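Local coordinates for protein starch synthase I (Hordeum vulgare, PDB 4HLN) that belongs to the glycosyltransferases of the two-domain GT-B fold and carries a bound glycan on its C-terminal domain, at residues R467-F472 against T589-K594; G538-V543 against P595-L600; T567-S572 against R584-T589. All blocks are in the same frame, centred on the assembly; numbering follows the deposited sequence.

Along the chain, residues 467-472, leading into strand 471-476, open the loop of interaction 1. Residues 538-543, at the start of strand 540-544, open interaction 2, and residues 567-572, holding strand 569-571, open interaction 3. Helix 576-592 then closes two of these loops: its residues 584-589 complete interaction 3, and 589-594 complete interaction 1, with Thr589 shared. The next helix, 594-606, closes interaction 2 through residues 595-600. Interaction 3 is therefore nested in both other loops, whereas interactions 1 and 2 cross. All three tie this consecutive helix pair to one parallel sheet in the C-terminal half, beside the bound glycan.

Interaction 1 of 3, residues R467-F472 against T589-K594. With GLC (alpha-D-glucopyranose), chain B.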
loop_
_atom_site.group_PDB
_atom_site.type_symbol
_atom_site.label_atom_id
_atom_site.label_comp_id
_atom_site.label_asym_id
_atom_site.label_seq_id
_atom_site.Cartn_x
_atom_site.Cartn_y
_atom_site.Cartn_z
ATOM N N ARG A 467 -33.192 -8.433 -1.442
ATOM C CA ARG A 467 -34.139 -9.203 -2.243
ATOM C C ARG A 467 -33.787 -10.696 -2.211
ATOM O O ARG A 467 -34.603 -11.547 -2.567
ATOM C CB ARG A 467 -34.134 -8.714 -3.692
ATOM C CG ARG A 467 -34.858 -7.400 -3.932
ATOM C CD ARG A 467 -34.712 -6.967 -5.388
ATOM N NE ARG A 467 -35.719 -5.982 -5.774
ATOM C CZ ARG A 467 -35.459 -4.851 -6.426
ATOM N NH1 ARG A 467 -36.447 -4.019 -6.734
ATOM N NH2 ARG A 467 -34.214 -4.549 -6.771
ATOM N N GLU A 468 -32.569 -11.010 -1.787
ATOM C CA GLU A 468 -32.093 -12.386 -1.802
ATOM C C GLU A 468 -32.053 -12.943 -0.389
ATOM O O GLU A 468 -32.132 -12.191 0.586
ATOM C CB GLU A 468 -30.698 -12.452 -2.419
ATOM C CG GLU A 468 -30.485 -11.494 -3.585
ATOM C CD GLU A 468 -30.308 -12.214 -4.915
ATOM O OE1 GLU A 468 -30.320 -11.539 -5.968
ATOM O OE2 GLU A 468 -30.151 -13.454 -4.907
ATOM N N ASP A 469 -31.933 -14.263 -0.274
ATOM C CA ASP A 469 -31.817 -14.877 1.042
ATOM C C ASP A 469 -30.361 -14.881 1.476
ATOM O O ASP A 469 -29.613 -15.809 1.161
ATOM C CB ASP A 469 -32.368 -16.301 1.056
ATOM C CG ASP A 469 -32.372 -16.904 2.453
ATOM O OD1 ASP A 469 -32.269 -16.125 3.431
ATOM O OD2 ASP A 469 -32.480 -18.148 2.576
ATOM N N VAL A 470 -29.973 -13.828 2.187
ATOM C CA VAL A 470 -28.615 -13.679 2.683
ATOM C C VAL A 470 -28.633 -12.896 3.978
ATOM O O VAL A 470 -29.605 -12.195 4.290
ATOM C CB VAL A 470 -27.704 -12.910 1.696
ATOM C CG1 VAL A 470 -27.650 -13.607 0.361
ATOM C CG2 VAL A 470 -28.181 -11.474 1.533
ATOM N N GLN A 471 -27.548 -13.021 4.731
ATOM C CA GLN A 471 -27.332 -12.173 5.889
ATOM C C GLN A 471 -26.097 -11.301 5.633
ATOM O O GLN A 471 -25.171 -11.693 4.924
ATOM C CB GLN A 471 -27.171 -13.016 7.150
ATOM C CG GLN A 471 -28.108 -14.210 7.198
ATOM C CD GLN A 471 -27.999 -14.971 8.494
ATOM O OE1 GLN A 471 -26.901 -15.158 9.030
ATOM N NE2 GLN A 471 -29.140 -15.402 9.024
ATOM N N PHE A 472 -26.097 -10.105 6.196
ATOM C CA PHE A 472 -25.044 -9.155 5.919
ATOM C C PHE A 472 -24.717 -8.369 7.172
ATOM O O PHE A 472 -25.554 -7.658 7.712
ATOM C CB PHE A 472 -25.467 -8.195 4.811
ATOM C CG PHE A 472 -24.436 -7.169 4.497
ATOM C CD1 PHE A 472 -23.544 -7.360 3.456
ATOM C CD2 PHE A 472 -24.329 -6.021 5.261
ATOM C CE1 PHE A 472 -22.571 -6.412 3.170
ATOM C CE2 PHE A 472 -23.356 -5.072 4.978
ATOM C CZ PHE A 472 -22.479 -5.272 3.932
ATOM N N THR A 589 -22.321 -19.952 -6.404
ATOM C CA THR A 589 -21.255 -20.908 -6.163
ATOM C C THR A 589 -21.298 -21.475 -4.743
ATOM O O THR A 589 -21.050 -22.662 -4.525
ATOM C CB THR A 589 -19.914 -20.227 -6.370
ATOM O OG1 THR A 589 -19.949 -19.492 -7.604
ATOM C CG2 THR A 589 -18.781 -21.253 -6.389
ATOM N N PHE A 590 -21.616 -20.619 -3.778
ATOM C CA PHE A 590 -21.647 -21.022 -2.383
ATOM C C PHE A 590 -22.746 -22.045 -2.138
ATOM O O PHE A 590 -22.537 -23.030 -1.427
ATOM C CB PHE A 590 -21.841 -19.808 -1.470
ATOM C CG PHE A 590 -22.140 -20.167 -0.037
ATOM C CD1 PHE A 590 -21.145 -20.684 0.791
ATOM C CD2 PHE A 590 -23.411 -19.994 0.485
ATOM C CE1 PHE A 590 -21.420 -21.022 2.113
ATOM C CE2 PHE A 590 -23.687 -20.328 1.800
ATOM C CZ PHE A 590 -22.693 -20.846 2.614
ATOM N N ARG A 591 -23.913 -21.815 -2.733
ATOM C CA ARG A 591 -25.057 -22.713 -2.538
ATOM C C ARG A 591 -24.991 -23.989 -3.384
ATOM O O ARG A 591 -25.157 -25.098 -2.867
ATOM C CB ARG A 591 -26.373 -21.985 -2.821
ATOM C CG ARG A 591 -26.404 -20.568 -2.316
ATOM C CD ARG A 591 -27.816 -20.024 -2.306
ATOM N NE ARG A 591 -28.468 -20.232 -1.015
ATOM C CZ ARG A 591 -29.025 -19.259 -0.297
ATOM N NH1 ARG A 591 -29.011 -18.004 -0.757
ATOM N NH2 ARG A 591 -29.599 -19.544 0.872
ATOM N N GLU A 592 -24.735 -23.821 -4.678
ATOM C CA GLU A 592 -24.864 -24.906 -5.639
ATOM C C GLU A 592 -23.614 -25.765 -5.838
ATOM O O GLU A 592 -23.727 -26.941 -6.179
ATOM C CB GLU A 592 -25.355 -24.350 -6.970
ATOM C CG GLU A 592 -26.718 -23.677 -6.857
ATOM C CD GLU A 592 -26.850 -22.468 -7.773
ATOM O OE1 GLU A 592 -27.655 -21.558 -7.451
ATOM O OE2 GLU A 592 -26.141 -22.429 -8.809
ATOM N N HIS A 593 -22.428 -25.204 -5.626
ATOM C CA HIS A 593 -21.210 -26.003 -5.777
ATOM C C HIS A 593 -20.290 -25.922 -4.570
ATOM O O HIS A 593 -19.183 -25.390 -4.658
ATOM C CB HIS A 593 -20.466 -25.623 -7.059
ATOM C CG HIS A 593 -21.373 -25.444 -8.233
ATOM N ND1 HIS A 593 -22.167 -24.328 -8.392
ATOM C CD2 HIS A 593 -21.643 -26.252 -9.284
ATOM C CE1 HIS A 593 -22.873 -24.446 -9.502
ATOM N NE2 HIS A 593 -22.574 -25.605 -10.062
ATOM N N LYS A 594 -20.759 -26.462 -3.447
ATOM C CA LYS A 594 -19.958 -26.512 -2.225
ATOM C C LYS A 594 -18.546 -27.062 -2.469
ATOM O O LYS A 594 -17.569 -26.505 -1.960
ATOM C CB LYS A 594 -20.660 -27.331 -1.138
ATOM C CG LYS A 594 -22.060 -26.845 -0.782
ATOM C CD LYS A 594 -22.059 -25.616 0.130
ATOM C CE LYS A 594 -23.472 -25.329 0.649
ATOM N NZ LYS A 594 -23.553 -24.171 1.587
HETATM C C1 GLC B . -19.797 -23.871 -11.896
HETATM C C2 GLC B . -18.934 -24.774 -11.015
HETATM C C3 GLC B . -18.004 -25.687 -11.817
HETATM C C4 GLC B . -18.740 -26.474 -12.903
HETATM C C5 GLC B . -19.998 -25.765 -13.432
HETATM C C6 GLC B . -21.062 -26.834 -13.677
HETATM O O2 GLC B . -18.222 -23.994 -10.084
HETATM O O3 GLC B . -17.430 -26.622 -10.933
HETATM O O4 GLC B . -17.887 -26.788 -14.011
HETATM O O5 GLC B . -20.614 -24.769 -12.617
HETATM O O6 GLC B . -22.296 -26.434 -13.117
#
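Asp469 and Arg591 join the lead-in to strand 471-476 to the last turn of helix 576-592, at the surface of the Rossmann-like C-terminal domain of this GT-B fold. The firm part of the contact is one hydrogen bond: Arg591 NH1 donates to the backbone Asp469 O at 3.0 Å, with an N-H...O angle of 159°. The oxygen lies near the guanidinium plane and the nitrogen lies in the carbonyl plane, so both flat groups are used in a favourable orientation. A long, flexible arginine suits the place because the two backbones stay well apart, and a bend at chi3 (93°) turns its head onto the loop.

The looser side is ionic. Asp469 OD2 and Arg591 NH2 form a long salt bridge of 3.6 Å, while the same carboxylate oxygen has its stronger partner in Arg437. Both residues remain partly exposed, and this probably weakens the attraction through solvent screening.

Past the helix end, His593 is also the N-cap of helix 594-606 and faces the glycan instead of the strand. Glucose C2 of chain B sits over one face of its imidazole, off towards the rim, and His593 NE2 shares a 3.2 Å hydrogen bond with glucose O6.

Interaction 2 of 3, residues G538-V543 against P595-L600. With GLC (alpha-D-glucopyranose), chain B.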
loop_
_atom_site.group_PDB
_atom_site.type_symbol
_atom_site.label_atom_id
_atom_site.label_comp_id
_atom_site.label_asym_id
_atom_site.label_seq_id
_atom_site.Cartn_x
_atom_site.Cartn_y
_atom_site.Cartn_z
ATOM N N GLY A 538 -10.142 -18.576 5.239
ATOM C CA GLY A 538 -11.096 -19.320 4.434
ATOM C C GLY A 538 -12.374 -18.540 4.184
ATOM O O GLY A 538 -13.430 -19.105 3.903
ATOM N N THR A 539 -12.280 -17.224 4.303
ATOM C CA THR A 539 -13.396 -16.371 3.960
ATOM C C THR A 539 -13.126 -15.800 2.585
ATOM O O THR A 539 -12.108 -15.149 2.360
ATOM C CB THR A 539 -13.578 -15.260 4.987
ATOM O OG1 THR A 539 -13.746 -15.854 6.280
ATOM C CG2 THR A 539 -14.799 -14.395 4.649
ATOM N N VAL A 540 -14.033 -16.075 1.658
ATOM C CA VAL A 540 -13.816 -15.725 0.268
ATOM C C VAL A 540 -14.054 -14.245 0.051
ATOM O O VAL A 540 -15.119 -13.719 0.361
ATOM C CB VAL A 540 -14.691 -16.554 -0.680
ATOM C CG1 VAL A 540 -14.544 -16.047 -2.092
ATOM C CG2 VAL A 540 -14.290 -18.009 -0.619
ATOM N N PRO A 541 -13.037 -13.562 -0.464
ATOM C CA PRO A 541 -13.141 -12.123 -0.653
ATOM C C PRO A 541 -13.784 -11.759 -1.979
ATOM O O PRO A 541 -13.561 -12.424 -2.993
ATOM C CB PRO A 541 -11.677 -11.675 -0.629
ATOM C CG PRO A 541 -10.916 -12.840 -1.153
ATOM C CD PRO A 541 -11.656 -14.048 -0.631
ATOM N N VAL A 542 -14.597 -10.709 -1.946
ATOM C CA VAL A 542 -15.098 -10.056 -3.146
ATOM C C VAL A 542 -14.648 -8.593 -3.113
ATOM O O VAL A 542 -15.042 -7.818 -2.242
ATOM C CB VAL A 542 -16.630 -10.129 -3.228
ATOM C CG1 VAL A 542 -17.165 -9.136 -4.261
ATOM C CG2 VAL A 542 -17.073 -11.549 -3.529
ATOM N N VAL A 543 -13.820 -8.218 -4.073
ATOM C CA VAL A 543 -13.104 -6.962 -3.990
ATOM C C VAL A 543 -13.094 -6.199 -5.319
ATOM O O VAL A 543 -13.121 -6.802 -6.395
ATOM C CB VAL A 543 -11.663 -7.234 -3.519
ATOM C CG1 VAL A 543 -10.988 -8.228 -4.451
ATOM C CG2 VAL A 543 -10.870 -5.945 -3.428
ATOM N N PRO A 595 -18.427 -28.158 -3.244
ATOM C CA PRO A 595 -17.086 -28.702 -3.505
ATOM C C PRO A 595 -16.163 -27.671 -4.156
ATOM O O PRO A 595 -14.979 -27.629 -3.827
ATOM C CB PRO A 595 -17.359 -29.877 -4.455
ATOM C CG PRO A 595 -18.727 -29.621 -5.012
ATOM C CD PRO A 595 -19.476 -28.950 -3.908
ATOM N N SER A 596 -16.697 -26.850 -5.056
ATOM C CA SER A 596 -15.922 -25.755 -5.646
ATOM C C SER A 596 -15.594 -24.680 -4.611
ATOM O O SER A 596 -14.470 -24.180 -4.552
ATOM C CB SER A 596 -16.673 -25.122 -6.819
ATOM O OG SER A 596 -16.677 -25.977 -7.948
ATOM N N TRP A 597 -16.590 -24.317 -3.809
ATOM C CA TRP A 597 -16.394 -23.363 -2.730
ATOM C C TRP A 597 -15.235 -23.786 -1.824
ATOM O O TRP A 597 -14.278 -23.025 -1.621
ATOM C CB TRP A 597 -17.674 -23.208 -1.914
ATOM C CG TRP A 597 -17.647 -22.003 -1.040
ATOM C CD1 TRP A 597 -17.401 -21.961 0.304
ATOM C CD2 TRP A 597 -17.858 -20.652 -1.451
ATOM N NE1 TRP A 597 -17.451 -20.660 0.754
ATOM C CE2 TRP A 597 -17.729 -19.839 -0.305
ATOM C CE3 TRP A 597 -18.135 -20.048 -2.680
ATOM C CZ2 TRP A 597 -17.868 -18.459 -0.354
ATOM C CZ3 TRP A 597 -18.276 -18.673 -2.726
ATOM C CH2 TRP A 597 -18.144 -17.895 -1.571
ATOM N N GLU A 598 -15.322 -25.000 -1.287
ATOM C CA GLU A 598 -14.243 -25.559 -0.478
ATOM C C GLU A 598 -12.871 -25.335 -1.112
ATOM O O GLU A 598 -11.888 -25.085 -0.418
ATOM C CB GLU A 598 -14.461 -27.054 -0.234
ATOM C CG GLU A 598 -15.408 -27.382 0.921
ATOM C CD GLU A 598 -14.785 -28.323 1.957
ATOM O OE1 GLU A 598 -13.639 -28.787 1.744
ATOM O OE2 GLU A 598 -15.446 -28.595 2.989
ATOM N N GLY A 599 -12.798 -25.432 -2.432
ATOM C CA GLY A 599 -11.536 -25.232 -3.115
ATOM C C GLY A 599 -11.086 -23.788 -3.035
ATOM O O GLY A 599 -9.907 -23.511 -2.794
ATOM N N LEU A 600 -12.021 -22.862 -3.241
ATOM C CA LEU A 600 -11.697 -21.443 -3.171
ATOM C C LEU A 600 -11.129 -21.088 -1.800
ATOM O O LEU A 600 -10.187 -20.294 -1.684
ATOM C CB LEU A 600 -12.930 -20.602 -3.470
ATOM C CG LEU A 600 -13.139 -20.318 -4.955
ATOM C CD1 LEU A 600 -14.582 -19.954 -5.230
ATOM C CD2 LEU A 600 -12.189 -19.218 -5.444
HETATM C C1 GLC B . -19.797 -23.871 -11.896
HETATM C C2 GLC B . -18.934 -24.774 -11.015
HETATM C C3 GLC B . -18.004 -25.687 -11.817
HETATM C C4 GLC B . -18.740 -26.474 -12.903
HETATM C C5 GLC B . -19.998 -25.765 -13.432
HETATM C C6 GLC B . -21.062 -26.834 -13.677
HETATM O O2 GLC B . -18.222 -23.994 -10.084
HETATM O O3 GLC B . -17.430 -26.622 -10.933
HETATM O O4 GLC B . -17.887 -26.788 -14.011
HETATM O O5 GLC B . -20.614 -24.769 -12.617
HETATM O O6 GLC B . -22.296 -26.434 -13.117
#
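Val540 packs onto one face of the Trp597 indole, the two side chains coming from opposite directions. Its methyl CG2 lies over the six-membered ring in a CH-pi contact, 4.0 Å from the centroid and 26° off the normal, closest to the rim carbon Trp597 CZ2 at 3.6 Å. With CG1 anti to the backbone N (chi1 174°), CG2 is left beside that nitrogen and also touches Leu600 CB, one helical turn on, at 4.1 Å. CG2 alone thus meets both neighbours, while CB and, more distantly, CG1 add contact with Trp597 CH2; a compact apolar side chain suits this narrow place between strand and helix.

In the next shell, Trp569 of the adjoining strand touches Val540, Trp597 and Leu600, and Phe590 meets the Trp597 ring edge-to-face. The valine starts strand 540-544 of the parallel sheet, in a Rossmann-like domain. Two residues earlier, Gly538, with positive phi, is the C' residue of a Schellman motif that ends helix 529-536.

Further out, helix 594-606, which carries Trp597 and Leu600, also turns Ser596 to the glycan: glucose O2 of chain B donates to Ser596 OG at 3.3 Å, and this hydroxyl is also bonded to Glu564.

Across these two segments the contact is apolar: buried surface, with dispersion that includes the CH-pi contact, favours close fit over exact direction, while polar bonding is left to the sugar side.

Interaction 3 of 3, residues T567-S572 against R584-T589; sequences TGWAFS and RTAIST. With GLC (alpha-D-glucopyranose), chain C.
Trp569 and Ala586 make the CH-pi part of this contact. The methyl Ala586 CB sits over one face of the indole, 3.7 Å from the centroid of the six-membered ring and 28° off its normal. The small side chain lets the broad ring lie almost against the helix backbone.

Further along the ring come the van der Waals contacts of two threonines. Thr585 CG2 approaches Trp569 NE1 obliquely at 3.6 Å; chi1 of -58° puts this methyl anti to the backbone N and leaves OG1 to bond Trp581 O, a turn earlier. Thr589 meets the far end of the indole, its OG1 lying 3.7 Å from Trp569 CZ2.

Strand 569-571 is an outermost strand of the six-stranded parallel sheet, and the helix that follows it runs back, as in the beta-alpha units of a Rossmann-like domain. The axes of strand 569-571 and helix segment 584-589 are 163° apart in direction and 10.2 Å at closest approach.

Hydrogen bonds act within the helix and to the glycan. Thr589 OG1 donates to Thr585 O at 2.8 Å and Ser588 OG to Arg584 O at 3.0 Å. Arg584 O also accepts Ser588 N, and Thr585 O accepts Thr589 N, each from the face opposite the hydroxyl, so the Ser588 and Thr589 hydroxyls bond back to their own helix. On the ligand side, Thr589 OG1 also makes a weak bond to a glucose O3, and Trp569 NE1 gives a weak hydrogen bond to glucose O6 of chain C, which lies in the ring plane at the indole edge, 2.8 Å from that nitrogen.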
loop_
_atom_site.group_PDB
_atom_site.type_symbol
_atom_site.label_atom_id
_atom_site.label_comp_id
_atom_site.label_asym_id
_atom_site.label_seq_id
_atom_site.Cartn_x
_atom_site.Cartn_y
_atom_site.Cartn_z
ATOM N N THR A 567 -9.173 -17.450 -6.065
ATOM C CA THR A 567 -9.259 -17.337 -4.613
ATOM C C THR A 567 -10.465 -16.541 -4.149
ATOM O O THR A 567 -10.770 -16.512 -2.962
ATOM C CB THR A 567 -8.004 -16.666 -4.029
ATOM O OG1 THR A 567 -7.646 -15.538 -4.836
ATOM C CG2 THR A 567 -6.848 -17.644 -3.987
ATOM N N GLY A 568 -11.137 -15.887 -5.087
ATOM C CA GLY A 568 -12.322 -15.111 -4.776
ATOM C C GLY A 568 -12.811 -14.412 -6.027
ATOM O O GLY A 568 -12.551 -14.869 -7.129
ATOM N N TRP A 569 -13.515 -13.300 -5.872
ATOM C CA TRP A 569 -13.917 -12.526 -7.039
ATOM C C TRP A 569 -13.459 -11.084 -6.972
ATOM O O TRP A 569 -13.775 -10.369 -6.028
ATOM C CB TRP A 569 -15.428 -12.566 -7.223
ATOM C CG TRP A 569 -15.909 -13.861 -7.747
ATOM C CD1 TRP A 569 -16.126 -14.185 -9.049
ATOM C CD2 TRP A 569 -16.235 -15.024 -6.982
ATOM N NE1 TRP A 569 -16.571 -15.481 -9.147
ATOM C CE2 TRP A 569 -16.644 -16.020 -7.890
ATOM C CE3 TRP A 569 -16.221 -15.321 -5.619
ATOM C CZ2 TRP A 569 -17.031 -17.291 -7.479
ATOM C CZ3 TRP A 569 -16.601 -16.585 -5.213
ATOM C CH2 TRP A 569 -17.003 -17.553 -6.138
ATOM N N ALA A 570 -12.718 -10.660 -7.984
ATOM C CA ALA A 570 -12.414 -9.248 -8.160
ATOM C C ALA A 570 -13.278 -8.721 -9.296
ATOM O O ALA A 570 -13.354 -9.335 -10.359
ATOM C CB ALA A 570 -10.933 -9.043 -8.472
ATOM N N PHE A 571 -13.934 -7.590 -9.067
ATOM C CA PHE A 571 -14.834 -7.024 -10.063
ATOM C C PHE A 571 -14.438 -5.608 -10.439
ATOM O O PHE A 571 -13.938 -4.849 -9.615
ATOM C CB PHE A 571 -16.272 -7.028 -9.544
ATOM C CG PHE A 571 -16.500 -6.096 -8.379
ATOM C CD1 PHE A 571 -16.280 -6.526 -7.073
ATOM C CD2 PHE A 571 -16.933 -4.793 -8.586
ATOM C CE1 PHE A 571 -16.496 -5.677 -5.999
ATOM C CE2 PHE A 571 -17.149 -3.936 -7.509
ATOM C CZ PHE A 571 -16.931 -4.377 -6.216
ATOM N N SER A 572 -14.684 -5.261 -11.695
ATOM C CA SER A 572 -14.450 -3.912 -12.188
ATOM C C SER A 572 -15.423 -3.674 -13.327
ATOM O O SER A 572 -15.704 -4.584 -14.105
ATOM C CB SER A 572 -13.007 -3.746 -12.674
ATOM O OG SER A 572 -12.719 -2.391 -12.967
ATOM N N ARG A 584 -23.692 -11.996 -6.469
ATOM C CA ARG A 584 -24.601 -13.055 -6.864
ATOM C C ARG A 584 -23.836 -14.229 -7.429
ATOM O O ARG A 584 -24.159 -15.380 -7.153
ATOM C CB ARG A 584 -25.627 -12.546 -7.856
ATOM C CG ARG A 584 -26.674 -11.680 -7.203
ATOM C CD ARG A 584 -27.706 -11.247 -8.213
ATOM N NE ARG A 584 -28.596 -10.230 -7.662
ATOM C CZ ARG A 584 -28.572 -8.949 -8.016
ATOM N NH1 ARG A 584 -27.701 -8.530 -8.937
ATOM N NH2 ARG A 584 -29.423 -8.092 -7.455
ATOM N N THR A 585 -22.803 -13.940 -8.206
ATOM C CA THR A 585 -21.986 -15.008 -8.754
ATOM C C THR A 585 -21.377 -15.854 -7.637
ATOM O O THR A 585 -21.370 -17.084 -7.702
ATOM C CB THR A 585 -20.887 -14.443 -9.645
ATOM O OG1 THR A 585 -21.485 -13.675 -10.696
ATOM C CG2 THR A 585 -20.037 -15.565 -10.234
ATOM N N ALA A 586 -20.873 -15.193 -6.601
ATOM C CA ALA A 586 -20.229 -15.909 -5.510
ATOM C C ALA A 586 -21.271 -16.668 -4.694
ATOM O O ALA A 586 -21.070 -17.825 -4.333
ATOM C CB ALA A 586 -19.432 -14.952 -4.627
ATOM N N ILE A 587 -22.389 -16.009 -4.416
ATOM C CA ILE A 587 -23.471 -16.619 -3.658
ATOM C C ILE A 587 -23.970 -17.912 -4.292
ATOM O O ILE A 587 -24.200 -18.902 -3.596
ATOM C CB ILE A 587 -24.648 -15.654 -3.499
ATOM C CG1 ILE A 587 -24.271 -14.533 -2.531
ATOM C CG2 ILE A 587 -25.858 -16.393 -2.980
ATOM C CD1 ILE A 587 -25.395 -13.564 -2.250
ATOM N N SER A 588 -24.139 -17.898 -5.610
ATOM C CA SER A 588 -24.566 -19.086 -6.338
ATOM C C SER A 588 -23.585 -20.220 -6.112
ATOM O O SER A 588 -23.961 -21.310 -5.685
ATOM C CB SER A 588 -24.662 -18.784 -7.829
ATOM O OG SER A 588 -25.653 -17.801 -8.068
ATOM N N THR A 589 -22.321 -19.952 -6.404
ATOM C CA THR A 589 -21.255 -20.908 -6.163
ATOM C C THR A 589 -21.298 -21.475 -4.743
ATOM O O THR A 589 -21.050 -22.662 -4.525
ATOM C CB THR A 589 -19.914 -20.227 -6.370
ATOM O OG1 THR A 589 -19.949 -19.492 -7.604
ATOM C CG2 THR A 589 -18.781 -21.253 -6.389
HETATM C C1 GLC C . -14.430 -16.197 -15.269
HETATM C C2 GLC C . -14.626 -17.504 -16.010
HETATM C C3 GLC C . -15.988 -18.138 -15.685
HETATM C C4 GLC C . -16.468 -18.060 -14.221
HETATM C C5 GLC C . -16.117 -16.668 -13.689
HETATM C C6 GLC C . -16.317 -16.510 -12.192
HETATM O O2 GLC C . -14.523 -17.237 -17.394
HETATM O O3 GLC C . -15.934 -19.490 -16.077
HETATM O O4 GLC C . -17.867 -18.384 -14.258
HETATM O O5 GLC C . -14.747 -16.407 -13.918
HETATM O O6 GLC C . -17.020 -15.318 -11.952
#